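Local coordinates for protein restriction endonuclease LpnPI (PDB 4RZL) that probably binds DNA through this N-terminal, SRA-type recognition domain of a cytosine modification-dependent restriction endonuclease, at residues R195-S200 / G206-L211; K10-S13 / N19-L22; D39-I44 / F133-Y138; V152-Y157 / Y215-S220. All blocks are in the same frame, centred on the assembly; numbering follows the deposited sequence.

Contact 1. Residues R195-S200 / G206-L211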
loop_
_atom_site.group_PDB
_atom_site.type_symbol
_atom_site.label_atom_id
_atom_site.label_comp_id
_atom_site.label_asym_id
_atom_site.label_seq_id
_atom_site.Cartn_x
_atom_site.Cartn_y
_atom_site.Cartn_z
ATOM N N ARG A 195 -11.785 -12.303 -3.937
ATOM C CA ARG A 195 -12.951 -11.647 -3.360
ATOM C C ARG A 195 -13.376 -12.286 -2.034
ATOM O O ARG A 195 -13.779 -11.578 -1.104
ATOM C CB ARG A 195 -14.113 -11.644 -4.361
ATOM C CG ARG A 195 -15.454 -11.177 -3.775
ATOM C CD ARG A 195 -15.403 -9.812 -3.096
ATOM N NE ARG A 195 -14.636 -8.815 -3.824
ATOM C CZ ARG A 195 -14.390 -7.590 -3.364
ATOM N NH1 ARG A 195 -14.834 -7.227 -2.169
ATOM N NH2 ARG A 195 -13.699 -6.728 -4.095
ATOM N N LYS A 196 -13.282 -13.610 -1.953
ATOM C CA LYS A 196 -13.582 -14.325 -0.716
ATOM C C LYS A 196 -12.707 -13.800 0.413
ATOM O O LYS A 196 -13.206 -13.489 1.496
ATOM C CB LYS A 196 -13.365 -15.834 -0.878
ATOM C CG LYS A 196 -13.665 -16.666 0.395
ATOM C CD LYS A 196 -13.485 -18.156 0.138
ATOM C CE LYS A 196 -13.548 -18.981 1.421
ATOM N NZ LYS A 196 -14.896 -18.934 2.058
ATOM N N TRP A 197 -11.406 -13.678 0.150
ATOM C CA TRP A 197 -10.502 -13.152 1.163
ATOM C C TRP A 197 -10.912 -11.750 1.569
ATOM O O TRP A 197 -11.019 -11.459 2.756
ATOM C CB TRP A 197 -9.045 -13.143 0.686
ATOM C CG TRP A 197 -8.101 -12.946 1.835
ATOM C CD1 TRP A 197 -7.403 -13.917 2.508
ATOM C CD2 TRP A 197 -7.806 -11.708 2.498
ATOM N NE1 TRP A 197 -6.664 -13.350 3.522
ATOM C CE2 TRP A 197 -6.899 -11.999 3.542
ATOM C CE3 TRP A 197 -8.197 -10.380 2.298
ATOM C CZ2 TRP A 197 -6.389 -11.011 4.378
ATOM C CZ3 TRP A 197 -7.692 -9.405 3.135
ATOM C CH2 TRP A 197 -6.798 -9.725 4.157
ATOM N N ILE A 198 -11.145 -10.888 0.582
ATOM C CA ILE A 198 -11.442 -9.478 0.837
ATOM C C ILE A 198 -12.731 -9.286 1.636
ATOM O O ILE A 198 -12.787 -8.438 2.531
ATOM C CB ILE A 198 -11.525 -8.677 -0.491
ATOM C CG1 ILE A 198 -10.191 -8.762 -1.247
ATOM C CG2 ILE A 198 -11.869 -7.223 -0.229
ATOM C CD1 ILE A 198 -10.271 -8.258 -2.679
ATOM N N ASN A 199 -13.769 -10.056 1.309
ATOM C CA ASN A 199 -15.019 -10.010 2.072
ATOM C C ASN A 199 -14.829 -10.536 3.493
ATOM O O ASN A 199 -15.624 -10.253 4.381
ATOM C CB ASN A 199 -16.135 -10.809 1.386
ATOM C CG ASN A 199 -16.749 -10.072 0.202
ATOM O OD1 ASN A 199 -16.532 -8.873 0.013
ATOM N ND2 ASN A 199 -17.552 -10.783 -0.579
ATOM N N SER A 200 -13.794 -11.342 3.683
ATOM C CA SER A 200 -13.519 -11.944 4.978
ATOM C C SER A 200 -12.311 -11.259 5.622
ATOM O O SER A 200 -11.503 -11.883 6.304
ATOM C CB SER A 200 -13.289 -13.442 4.826
ATOM O OG SER A 200 -13.207 -14.066 6.093
ATOM N N GLY A 206 -12.827 -17.178 7.807
ATOM C CA GLY A 206 -13.485 -17.252 6.514
ATOM C C GLY A 206 -12.566 -16.933 5.345
ATOM O O GLY A 206 -13.016 -16.808 4.201
ATOM N N GLN A 207 -11.274 -16.783 5.632
ATOM C CA GLN A 207 -10.291 -16.471 4.598
ATOM C C GLN A 207 -9.815 -17.724 3.872
ATOM O O GLN A 207 -9.779 -18.817 4.445
ATOM C CB GLN A 207 -9.085 -15.727 5.194
ATOM C CG GLN A 207 -9.412 -14.300 5.632
ATOM C CD GLN A 207 -8.233 -13.555 6.269
ATOM O OE1 GLN A 207 -7.097 -14.048 6.305
ATOM N NE2 GLN A 207 -8.507 -12.357 6.777
ATOM N N ASP A 208 -9.465 -17.569 2.598
ATOM C CA ASP A 208 -8.809 -18.656 1.894
ATOM C C ASP A 208 -7.296 -18.445 1.945
ATOM O O ASP A 208 -6.799 -17.641 2.733
ATOM C CB ASP A 208 -9.319 -18.772 0.452
ATOM C CG ASP A 208 -9.158 -17.480 -0.347
ATOM O OD1 ASP A 208 -8.452 -16.544 0.108
ATOM O OD2 ASP A 208 -9.761 -17.415 -1.446
ATOM N N ASN A 209 -6.593 -19.144 1.069
ATOM C CA ASN A 209 -5.141 -19.180 1.038
ATOM C C ASN A 209 -4.481 -18.030 0.274
ATOM O O ASN A 209 -3.278 -18.089 0.034
ATOM C CB ASN A 209 -4.674 -20.498 0.406
ATOM C CG ASN A 209 -4.722 -21.668 1.369
ATOM O OD1 ASN A 209 -5.238 -21.553 2.482
ATOM N ND2 ASN A 209 -4.194 -22.813 0.935
ATOM N N SER A 210 -5.259 -17.028 -0.140
ATOM C CA SER A 210 -4.733 -15.901 -0.931
ATOM C C SER A 210 -3.496 -15.270 -0.289
ATOM O O SER A 210 -2.519 -14.958 -0.962
ATOM C CB SER A 210 -5.792 -14.808 -1.116
ATOM O OG SER A 210 -6.817 -15.219 -1.978
ATOM N N LEU A 211 -3.538 -15.089 1.023
ATOM C CA LEU A 211 -2.451 -14.397 1.694
ATOM C C LEU A 211 -1.491 -15.308 2.422
ATOM O O LEU A 211 -0.767 -14.855 3.305
ATOM C CB LEU A 211 -3.007 -13.369 2.678
ATOM C CG LEU A 211 -2.886 -11.986 2.034
ATOM C CD1 LEU A 211 -3.918 -11.820 0.927
ATOM C CD2 LEU A 211 -2.986 -10.880 3.061
HETATM O O HOH W 1 -15.641 -16.823 3.324
#
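Gly206 to Leu211 folds back beside helix 195-199 and covers both faces of the Trp197 indole. It is the second half of the loop between helices 195-199 and 212-220 and contains an Asx turn at Asp208. Gly206 lies against Ser200, where the first helix has ended. Ser200 OG bonds to Asp203 O, earlier in the same loop. Gly206 O is joined to Lys196 through a water, which takes a hydrogen bond from Lys196 NZ at 2.6 Å and gives one to Gly206 O at 2.8 Å. Gln207 runs alongside the indole and points the same way. Its CG covers one face, 3.8 Å from the centroid of the five-membered ring. The amide is turned 40° from the ring plane. Gln207 NE2 donates to Ser200 O at 3.1 Å, with an N-H...O angle of 160° and the acceptor in the amide plane. Gln207 OE1 bonds with Tyr215 OH on the next helix, so both ends of the amide are held. Asp208 OD1 packs 3.5 Å from Trp197 CB. That oxygen accepts from both Ser210 N and Ser210 OG, which come from one face of the carboxylate. Asp208 OD2 turns to Ser194 OG, just before helix 195-199. Leu211, at the N-cap position of the next helix, covers the opposite indole face. Leu211 CD1 stands 4.0 Å from the five-membered-ring centroid, and Leu211 CD2 meets Trp197 CZ2 at 3.7 Å.

Contact 2. Residues K10-S13 / N19-L22; sequences KIYS and NADL
Tyr12 makes a small, partly buried, water-bridged contact with Ala20 and Asp21. It lies toward the outside of the domain, between the short strand 11-12 and the loop that leads into strand 22-23. The two backbones stay well apart, with Tyr12 CA 7.8 Å from Ala20 CA. No direct hydrogen bond joins the segments, and the tyrosine ring spans the gap. Its CG lies beside the backbone N and anti to the carbonyl carbon (chi1 -70°), which carries the ring across toward the loop. One side of the ring does the touching. Tyr12 CD2 and CE2 are both 3.7 Å from the methyl of Ala20 CB, which approaches the ring obliquely. Within its own segment, the aliphatic Lys10 CE lies 3.6 Å above the plane of the Tyr12 ring, toward its rim. The ring also stacks with Tyr28. At the polar end, Tyr12 OH is 2.6 Å from a water. This water accepts from Asp21 N at 2.9 Å and donates to Asp21 OD2, also at 2.9 Å. One solvent molecule thus meets the phenol, a backbone N-H and a carboxylate. The other carboxylate oxygen, Asp21 OD1, takes a hydrogen bond from the backbone N of Arg195, where helix 195-199 starts. Asp21 O is bonded by Tyr28 OH. The contact belongs to the connection between two parallel neighbours, strands 11-12 and 27-28, whose intervening chain lends strand 22-23 to a separate two-stranded sheet.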
loop_
_atom_site.group_PDB
_atom_site.type_symbol
_atom_site.label_atom_id
_atom_site.label_comp_id
_atom_site.label_asym_id
_atom_site.label_seq_id
_atom_site.Cartn_x
_atom_site.Cartn_y
_atom_site.Cartn_z
ATOM N N LYS A 10 -5.994 -7.021 -17.202
ATOM C CA LYS A 10 -7.446 -6.898 -17.047
ATOM C C LYS A 10 -7.840 -5.497 -16.566
ATOM O O LYS A 10 -7.185 -4.902 -15.705
ATOM C CB LYS A 10 -7.994 -7.954 -16.083
ATOM C CG LYS A 10 -9.520 -7.863 -15.872
ATOM C CD LYS A 10 -10.173 -9.237 -15.702
ATOM C CE LYS A 10 -11.691 -9.134 -15.518
ATOM N NZ LYS A 10 -12.318 -8.199 -16.500
ATOM N N ILE A 11 -8.894 -4.961 -17.171
ATOM C CA ILE A 11 -9.456 -3.688 -16.760
ATOM C C ILE A 11 -10.879 -3.848 -16.227
ATOM O O ILE A 11 -11.778 -4.250 -16.968
ATOM C CB ILE A 11 -9.459 -2.714 -17.939
ATOM C CG1 ILE A 11 -8.018 -2.509 -18.434
ATOM C CG2 ILE A 11 -10.166 -1.417 -17.546
ATOM C CD1 ILE A 11 -7.891 -1.613 -19.650
ATOM N N TYR A 12 -11.071 -3.555 -14.944
ATOM C CA TYR A 12 -12.370 -3.655 -14.276
ATOM C C TYR A 12 -13.160 -2.366 -14.374
ATOM O O TYR A 12 -12.706 -1.331 -13.883
ATOM C CB TYR A 12 -12.201 -4.030 -12.805
ATOM C CG TYR A 12 -11.739 -5.449 -12.586
ATOM C CD1 TYR A 12 -10.399 -5.784 -12.712
ATOM C CD2 TYR A 12 -12.645 -6.455 -12.249
ATOM C CE1 TYR A 12 -9.968 -7.076 -12.499
ATOM C CE2 TYR A 12 -12.224 -7.748 -12.048
ATOM C CZ TYR A 12 -10.884 -8.054 -12.176
ATOM O OH TYR A 12 -10.454 -9.335 -11.969
ATOM N N SER A 13 -14.338 -2.420 -14.985
ATOM C CA SER A 13 -15.197 -1.247 -15.042
ATOM C C SER A 13 -15.748 -0.952 -13.643
ATOM O O SER A 13 -15.813 -1.843 -12.774
ATOM C CB SER A 13 -16.341 -1.455 -16.036
ATOM O OG SER A 13 -17.115 -2.569 -15.643
ATOM N N ASN A 19 -17.348 -6.953 -6.389
ATOM C CA ASN A 19 -17.055 -8.374 -6.178
ATOM C C ASN A 19 -15.782 -8.807 -6.913
ATOM O O ASN A 19 -15.548 -9.998 -7.114
ATOM C CB ASN A 19 -18.234 -9.266 -6.586
ATOM C CG ASN A 19 -18.455 -9.283 -8.081
ATOM O OD1 ASN A 19 -18.145 -8.314 -8.766
ATOM N ND2 ASN A 19 -18.986 -10.386 -8.594
ATOM N N ALA A 20 -14.964 -7.842 -7.313
ATOM C CA ALA A 20 -13.727 -8.139 -8.037
ATOM C C ALA A 20 -12.672 -8.810 -7.144
ATOM O O ALA A 20 -12.638 -8.606 -5.933
ATOM C CB ALA A 20 -13.150 -6.857 -8.630
ATOM N N ASP A 21 -11.812 -9.608 -7.761
ATOM C CA ASP A 21 -10.575 -10.029 -7.128
ATOM C C ASP A 21 -9.532 -8.926 -7.328
ATOM O O ASP A 21 -9.616 -8.151 -8.287
ATOM C CB ASP A 21 -10.061 -11.341 -7.731
ATOM C CG ASP A 21 -11.109 -12.452 -7.713
ATOM O OD1 ASP A 21 -11.464 -12.926 -6.617
ATOM O OD2 ASP A 21 -11.562 -12.861 -8.806
ATOM N N LEU A 22 -8.542 -8.867 -6.444
ATOM C CA LEU A 22 -7.394 -7.981 -6.654
ATOM C C LEU A 22 -6.256 -8.729 -7.365
ATOM O O LEU A 22 -5.657 -9.657 -6.816
ATOM C CB LEU A 22 -6.899 -7.388 -5.326
ATOM C CG LEU A 22 -7.778 -6.249 -4.782
ATOM C CD1 LEU A 22 -7.355 -5.857 -3.357
ATOM C CD2 LEU A 22 -7.707 -5.051 -5.732
HETATM O O HOH W 2 -12.123 -10.541 -10.453
#

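Contact 3. Residues D39-I44 / F133-Y138; sequences DPISKI and FIFVKY
Ile41, on the short helix 40-44, faces Phe135 on strand 132-137, with their CA atoms 8.2 Å apart and both CB atoms turned into the gap. All the touching residues are buried, and the contact is purely apolar. Ile41 lays its longer branch over the phenyl ring. Ile41 CG1 sits 4.0 Å from the centroid of the Phe135 ring and only 13° off the ring normal, a CH-pi contact close to the centre of the face. Ile41 CD1 goes on past the ring centre toward the strand, meeting Phe135 CG at 3.8 Å and Phe135 CB at the same distance. The two side chains thus run antiparallel, overlapping flank to face. With CG1 beside the backbone N (chi1 -70°), the ethyl arm of Ile41 covers the ring while CG2, anti to the backbone N, takes no part in the ring contact. Ile44, one turn on, adds a lighter, oblique contact from Ile44 CD1 to Phe135 CE2 at 4.4 Å. This is helix-on-sheet packing in the SRA-type domain. Strand 132-137 lies between strand 65-70, its parallel neighbour, and strand 147-155, its antiparallel one. Phe135 also meets Phe149 and touches Leu22, which lies against Ile44 as well. The helix start is fixed by Asp39 at the N-cap. Asp39 OD2 accepts from Ser42 N at 2.8 Å, with the donor above the carboxylate plane, and from Ser42 OG on its anti lone pair. The same oxygen forms a salt bridge with Arg55 NH1.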
loop_
_atom_site.group_PDB
_atom_site.type_symbol
_atom_site.label_atom_id
_atom_site.label_comp_id
_atom_site.label_asym_id
_atom_site.label_seq_id
_atom_site.Cartn_x
_atom_site.Cartn_y
_atom_site.Cartn_z
ATOM N N ASP A 39 -14.340 7.014 -5.998
ATOM C CA ASP A 39 -13.109 6.345 -5.592
ATOM C C ASP A 39 -13.220 4.829 -5.755
ATOM O O ASP A 39 -14.031 4.186 -5.088
ATOM C CB ASP A 39 -12.788 6.694 -4.137
ATOM C CG ASP A 39 -11.692 5.828 -3.558
ATOM O OD1 ASP A 39 -10.542 5.965 -4.010
ATOM O OD2 ASP A 39 -11.976 5.005 -2.661
ATOM N N PRO A 40 -12.384 4.248 -6.626
ATOM C CA PRO A 40 -12.479 2.798 -6.840
ATOM C C PRO A 40 -12.028 1.962 -5.646
ATOM O O PRO A 40 -12.617 0.905 -5.408
ATOM C CB PRO A 40 -11.564 2.556 -8.053
ATOM C CG PRO A 40 -10.613 3.713 -8.054
ATOM C CD PRO A 40 -11.406 4.886 -7.525
ATOM N N ILE A 41 -11.023 2.416 -4.903
ATOM C CA ILE A 41 -10.487 1.617 -3.816
ATOM C C ILE A 41 -11.530 1.285 -2.742
ATOM O O ILE A 41 -11.615 0.140 -2.298
ATOM C CB ILE A 41 -9.291 2.316 -3.143
ATOM C CG1 ILE A 41 -8.097 2.323 -4.095
ATOM C CG2 ILE A 41 -8.907 1.595 -1.857
ATOM C CD1 ILE A 41 -6.905 3.082 -3.573
ATOM N N SER A 42 -12.319 2.275 -2.317
ATOM C CA SER A 42 -13.304 2.040 -1.259
ATOM C C SER A 42 -14.472 1.178 -1.749
ATOM O O SER A 42 -15.177 0.566 -0.953
ATOM C CB SER A 42 -13.827 3.368 -0.682
ATOM O OG SER A 42 -14.220 4.254 -1.715
ATOM N N LYS A 43 -14.684 1.123 -3.055
ATOM C CA LYS A 43 -15.720 0.238 -3.596
ATOM C C LYS A 43 -15.259 -1.222 -3.610
ATOM O O LYS A 43 -16.033 -2.136 -3.327
ATOM C CB LYS A 43 -16.117 0.668 -5.000
ATOM C CG LYS A 43 -17.413 0.023 -5.457
ATOM C CD LYS A 43 -17.927 0.702 -6.698
ATOM C CE LYS A 43 -19.326 0.237 -7.023
ATOM N NZ LYS A 43 -19.789 0.892 -8.267
ATOM N N ILE A 44 -13.989 -1.431 -3.940
ATOM C CA ILE A 44 -13.404 -2.765 -3.954
ATOM C C ILE A 44 -13.341 -3.348 -2.549
ATOM O O ILE A 44 -13.626 -4.527 -2.331
ATOM C CB ILE A 44 -11.977 -2.742 -4.543
ATOM C CG1 ILE A 44 -11.992 -2.174 -5.958
ATOM C CG2 ILE A 44 -11.350 -4.136 -4.520
ATOM C CD1 ILE A 44 -10.590 -1.891 -6.517
ATOM N N PHE A 133 -1.858 -3.319 1.113
ATOM C CA PHE A 133 -2.162 -3.303 -0.321
ATOM C C PHE A 133 -1.679 -1.996 -0.951
ATOM O O PHE A 133 -1.964 -0.902 -0.437
ATOM C CB PHE A 133 -3.663 -3.452 -0.584
ATOM C CG PHE A 133 -4.244 -4.800 -0.208
ATOM C CD1 PHE A 133 -3.440 -5.848 0.210
ATOM C CD2 PHE A 133 -5.612 -4.995 -0.255
ATOM C CE1 PHE A 133 -3.985 -7.067 0.557
ATOM C CE2 PHE A 133 -6.169 -6.223 0.101
ATOM C CZ PHE A 133 -5.355 -7.253 0.509
ATOM N N ILE A 134 -0.970 -2.101 -2.070
ATOM C CA ILE A 134 -0.496 -0.919 -2.800
ATOM C C ILE A 134 -1.302 -0.657 -4.060
ATOM O O ILE A 134 -1.529 -1.573 -4.858
ATOM C CB ILE A 134 0.985 -1.054 -3.209
ATOM C CG1 ILE A 134 1.860 -1.327 -1.987
ATOM C CG2 ILE A 134 1.466 0.197 -3.978
ATOM C CD1 ILE A 134 3.245 -1.851 -2.366
ATOM N N PHE A 135 -1.765 0.582 -4.223
ATOM C CA PHE A 135 -2.433 1.029 -5.463
ATOM C C PHE A 135 -1.721 2.260 -5.994
ATOM O O PHE A 135 -1.254 3.105 -5.211
ATOM C CB PHE A 135 -3.917 1.379 -5.232
ATOM C CG PHE A 135 -4.792 0.205 -4.861
ATOM C CD1 PHE A 135 -4.923 -0.192 -3.540
ATOM C CD2 PHE A 135 -5.523 -0.466 -5.834
ATOM C CE1 PHE A 135 -5.752 -1.265 -3.190
ATOM C CE2 PHE A 135 -6.348 -1.533 -5.505
ATOM C CZ PHE A 135 -6.461 -1.942 -4.179
ATOM N N VAL A 136 -1.635 2.389 -7.315
ATOM C CA VAL A 136 -1.160 3.640 -7.890
ATOM C C VAL A 136 -2.242 4.195 -8.809
ATOM O O VAL A 136 -3.044 3.443 -9.371
ATOM C CB VAL A 136 0.175 3.487 -8.685
ATOM C CG1 VAL A 136 1.282 2.916 -7.792
ATOM C CG2 VAL A 136 -0.010 2.643 -9.953
ATOM N N LYS A 137 -2.266 5.514 -8.950
ATOM C CA LYS A 137 -3.215 6.178 -9.837
ATOM C C LYS A 137 -2.910 5.756 -11.259
ATOM O O LYS A 137 -1.763 5.778 -11.685
ATOM C CB LYS A 137 -3.125 7.705 -9.694
ATOM C CG LYS A 137 -4.105 8.485 -10.569
ATOM C CD LYS A 137 -3.752 9.982 -10.591
ATOM C CE LYS A 137 -4.879 10.825 -11.163
ATOM N N TYR A 138 -3.935 5.360 -11.993
ATOM C CA TYR A 138 -3.752 4.890 -13.361
ATOM C C TYR A 138 -4.916 5.388 -14.203
ATOM O O TYR A 138 -5.910 4.674 -14.359
ATOM C CB TYR A 138 -3.678 3.359 -13.392
ATOM C CG TYR A 138 -3.170 2.751 -14.691
ATOM C CD1 TYR A 138 -3.948 2.774 -15.848
ATOM C CD2 TYR A 138 -1.942 2.106 -14.744
ATOM C CE1 TYR A 138 -3.503 2.209 -17.022
ATOM C CE2 TYR A 138 -1.486 1.534 -15.919
ATOM C CZ TYR A 138 -2.271 1.586 -17.054
ATOM O OH TYR A 138 -1.823 1.012 -18.220
#

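Contact 4. Residues V152-Y157 / Y215-S220; sequences VAVPGY and YQWKIS
Helix 212-220 packs on the end of strand 147-155 through Trp217, which lies across Val154 and Pro155. The contact sets a helix against the main sheet of this SRA-type domain, and the three touching residues are all buried. The indole reaches from the helix to the strand because Trp217 CG is anti to the backbone N (chi1 173°). Val154 meets the ring broadside. Val154 CB is 3.7 Å from the centroid of the six-membered ring and 9° off its normal, which puts the CH-pi contact almost directly over the centre. Both methyls of Val154 spread over the same face. Val154 CG1 lies 3.7 Å from Trp217 CE3, and Val154 CG2 lies at the same distance from Trp217 NE1. One methyl is thus on the six-membered side of the indole and the other on the pyrrole side. The Pro155 side chain crosses that of Trp217 at about a right angle, its CD 3.9 Å from Trp217 CH2. Thr119 of helix 108-119 touches both Trp217 and Pro155. Next to Trp217, Lys218 NZ bonds to the backbone oxygens of Arg127 and Val129, which ties the helix to that loop. The indole N-H has a polar route to the strand. Trp217 NE1 donates to a water at 3.2 Å, and this water donates in turn to Pro155 O at 2.7 Å.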
loop_
_atom_site.group_PDB
_atom_site.type_symbol
_atom_site.label_atom_id
_atom_site.label_comp_id
_atom_site.label_asym_id
_atom_site.label_seq_id
_atom_site.Cartn_x
_atom_site.Cartn_y
_atom_site.Cartn_z
ATOM N N VAL A 152 0.430 -7.084 -2.707
ATOM C CA VAL A 152 0.436 -7.184 -1.249
ATOM C C VAL A 152 1.868 -6.936 -0.790
ATOM O O VAL A 152 2.797 -7.544 -1.331
ATOM C CB VAL A 152 -0.002 -8.581 -0.743
ATOM C CG1 VAL A 152 -0.082 -8.603 0.797
ATOM C CG2 VAL A 152 -1.310 -9.018 -1.381
ATOM N N ALA A 153 2.056 -6.073 0.202
ATOM C CA ALA A 153 3.403 -5.677 0.589
ATOM C C ALA A 153 3.658 -5.854 2.078
ATOM O O ALA A 153 2.718 -5.917 2.881
ATOM C CB ALA A 153 3.659 -4.217 0.199
ATOM N N VAL A 154 4.939 -5.946 2.438
ATOM C CA VAL A 154 5.341 -5.995 3.832
ATOM C C VAL A 154 6.506 -5.043 4.038
ATOM O O VAL A 154 7.287 -4.814 3.107
ATOM C CB VAL A 154 5.738 -7.424 4.289
ATOM C CG1 VAL A 154 4.534 -8.371 4.126
ATOM C CG2 VAL A 154 6.966 -7.938 3.529
ATOM N N PRO A 155 6.630 -4.494 5.260
ATOM C CA PRO A 155 7.702 -3.539 5.577
ATOM C C PRO A 155 9.085 -4.153 5.472
ATOM O O PRO A 155 9.278 -5.289 5.903
ATOM C CB PRO A 155 7.401 -3.124 7.033
ATOM C CG PRO A 155 5.911 -3.455 7.228
ATOM C CD PRO A 155 5.698 -4.688 6.391
ATOM N N GLY A 156 10.032 -3.399 4.927
ATOM C CA GLY A 156 11.412 -3.833 4.859
ATOM C C GLY A 156 11.717 -4.522 3.547
ATOM O O GLY A 156 10.838 -4.693 2.690
ATOM N N TYR A 157 12.970 -4.926 3.391
ATOM C CA TYR A 157 13.418 -5.569 2.160
ATOM C C TYR A 157 14.648 -6.418 2.479
ATOM O O TYR A 157 15.491 -5.986 3.255
ATOM C CB TYR A 157 13.735 -4.520 1.072
ATOM C CG TYR A 157 13.897 -5.156 -0.291
ATOM C CD1 TYR A 157 12.793 -5.394 -1.099
ATOM C CD2 TYR A 157 15.143 -5.570 -0.745
ATOM C CE1 TYR A 157 12.926 -6.007 -2.329
ATOM C CE2 TYR A 157 15.291 -6.193 -1.977
ATOM C CZ TYR A 157 14.179 -6.408 -2.760
ATOM O OH TYR A 157 14.313 -7.023 -3.980
ATOM N N TYR A 215 1.165 -14.650 5.568
ATOM C CA TYR A 215 1.175 -15.340 6.864
ATOM C C TYR A 215 2.484 -16.080 7.094
ATOM O O TYR A 215 2.950 -16.191 8.215
ATOM C CB TYR A 215 -0.018 -16.286 6.962
ATOM C CG TYR A 215 -1.315 -15.523 7.042
ATOM C CD1 TYR A 215 -1.515 -14.581 8.048
ATOM C CD2 TYR A 215 -2.322 -15.710 6.107
ATOM C CE1 TYR A 215 -2.685 -13.863 8.129
ATOM C CE2 TYR A 215 -3.504 -14.998 6.182
ATOM C CZ TYR A 215 -3.680 -14.078 7.197
ATOM O OH TYR A 215 -4.853 -13.353 7.285
ATOM N N GLN A 216 3.090 -16.555 6.014
ATOM C CA GLN A 216 4.413 -17.136 6.087
ATOM C C GLN A 216 5.425 -16.078 6.549
ATOM O O GLN A 216 6.233 -16.335 7.446
ATOM C CB GLN A 216 4.806 -17.733 4.732
ATOM C CG GLN A 216 6.081 -18.573 4.758
ATOM C CD GLN A 216 7.350 -17.759 4.796
ATOM O OE1 GLN A 216 8.221 -17.985 5.645
ATOM N NE2 GLN A 216 7.476 -16.817 3.869
ATOM N N TRP A 217 5.392 -14.900 5.925
ATOM C CA TRP A 217 6.292 -13.813 6.315
ATOM C C TRP A 217 6.091 -13.415 7.780
ATOM O O TRP A 217 7.057 -13.145 8.488
ATOM C CB TRP A 217 6.096 -12.581 5.417
ATOM C CG TRP A 217 6.880 -11.392 5.890
ATOM C CD1 TRP A 217 8.200 -11.104 5.616
ATOM C CD2 TRP A 217 6.403 -10.329 6.739
ATOM N NE1 TRP A 217 8.559 -9.920 6.232
ATOM C CE2 TRP A 217 7.483 -9.426 6.926
ATOM C CE3 TRP A 217 5.169 -10.041 7.340
ATOM C CZ2 TRP A 217 7.365 -8.263 7.707
ATOM C CZ3 TRP A 217 5.052 -8.888 8.117
ATOM C CH2 TRP A 217 6.149 -8.012 8.293
ATOM N N LYS A 218 4.836 -13.368 8.225
ATOM C CA LYS A 218 4.538 -13.035 9.620
ATOM C C LYS A 218 5.261 -13.987 10.565
ATOM O O LYS A 218 5.792 -13.566 11.597
ATOM C CB LYS A 218 3.033 -13.096 9.886
ATOM C CG LYS A 218 2.266 -11.968 9.244
ATOM C CD LYS A 218 2.130 -10.820 10.202
ATOM C CE LYS A 218 1.205 -11.182 11.339
ATOM N NZ LYS A 218 0.740 -9.967 12.056
ATOM N N ILE A 219 5.282 -15.268 10.192
ATOM C CA ILE A 219 5.947 -16.300 10.992
ATOM C C ILE A 219 7.466 -16.179 10.972
ATOM O O ILE A 219 8.103 -16.195 12.021
ATOM C CB ILE A 219 5.563 -17.726 10.514
ATOM C CG1 ILE A 219 4.086 -17.986 10.794
ATOM C CG2 ILE A 219 6.412 -18.769 11.218
ATOM C CD1 ILE A 219 3.580 -19.312 10.261
ATOM N N SER A 220 8.046 -16.051 9.780
ATOM C CA SER A 220 9.497 -16.183 9.621
ATOM C C SER A 220 10.265 -14.878 9.412
ATOM O O SER A 220 11.482 -14.841 9.602
ATOM C CB SER A 220 9.799 -17.091 8.437
ATOM O OG SER A 220 9.493 -16.415 7.224
HETATM O O HOH W 3 10.727 -7.550 5.827
#

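Overall arrangement
Contacts 3 and 4 are buried helix-on-sheet packing. Their strands, 132-137 and 147-155, are antiparallel neighbours in one sheet, but the contacts lie on opposite sides of the chain's centre. Aliphatic groups cover an aromatic face in both, as they also do in contact 1, but here no direct hydrogen bond crosses. Contacts 1 and 2 lie farther out and are partly buried. Each closes over a short loop and relies more on polar groups and bridging water. Arg195 joins three of them: its N bonds to Asp21 OD1 and its NH2 to Ala20 O in contact 2 and Ile44 O in contact 3. Contact 1 is nested within the loop closed by contact 4.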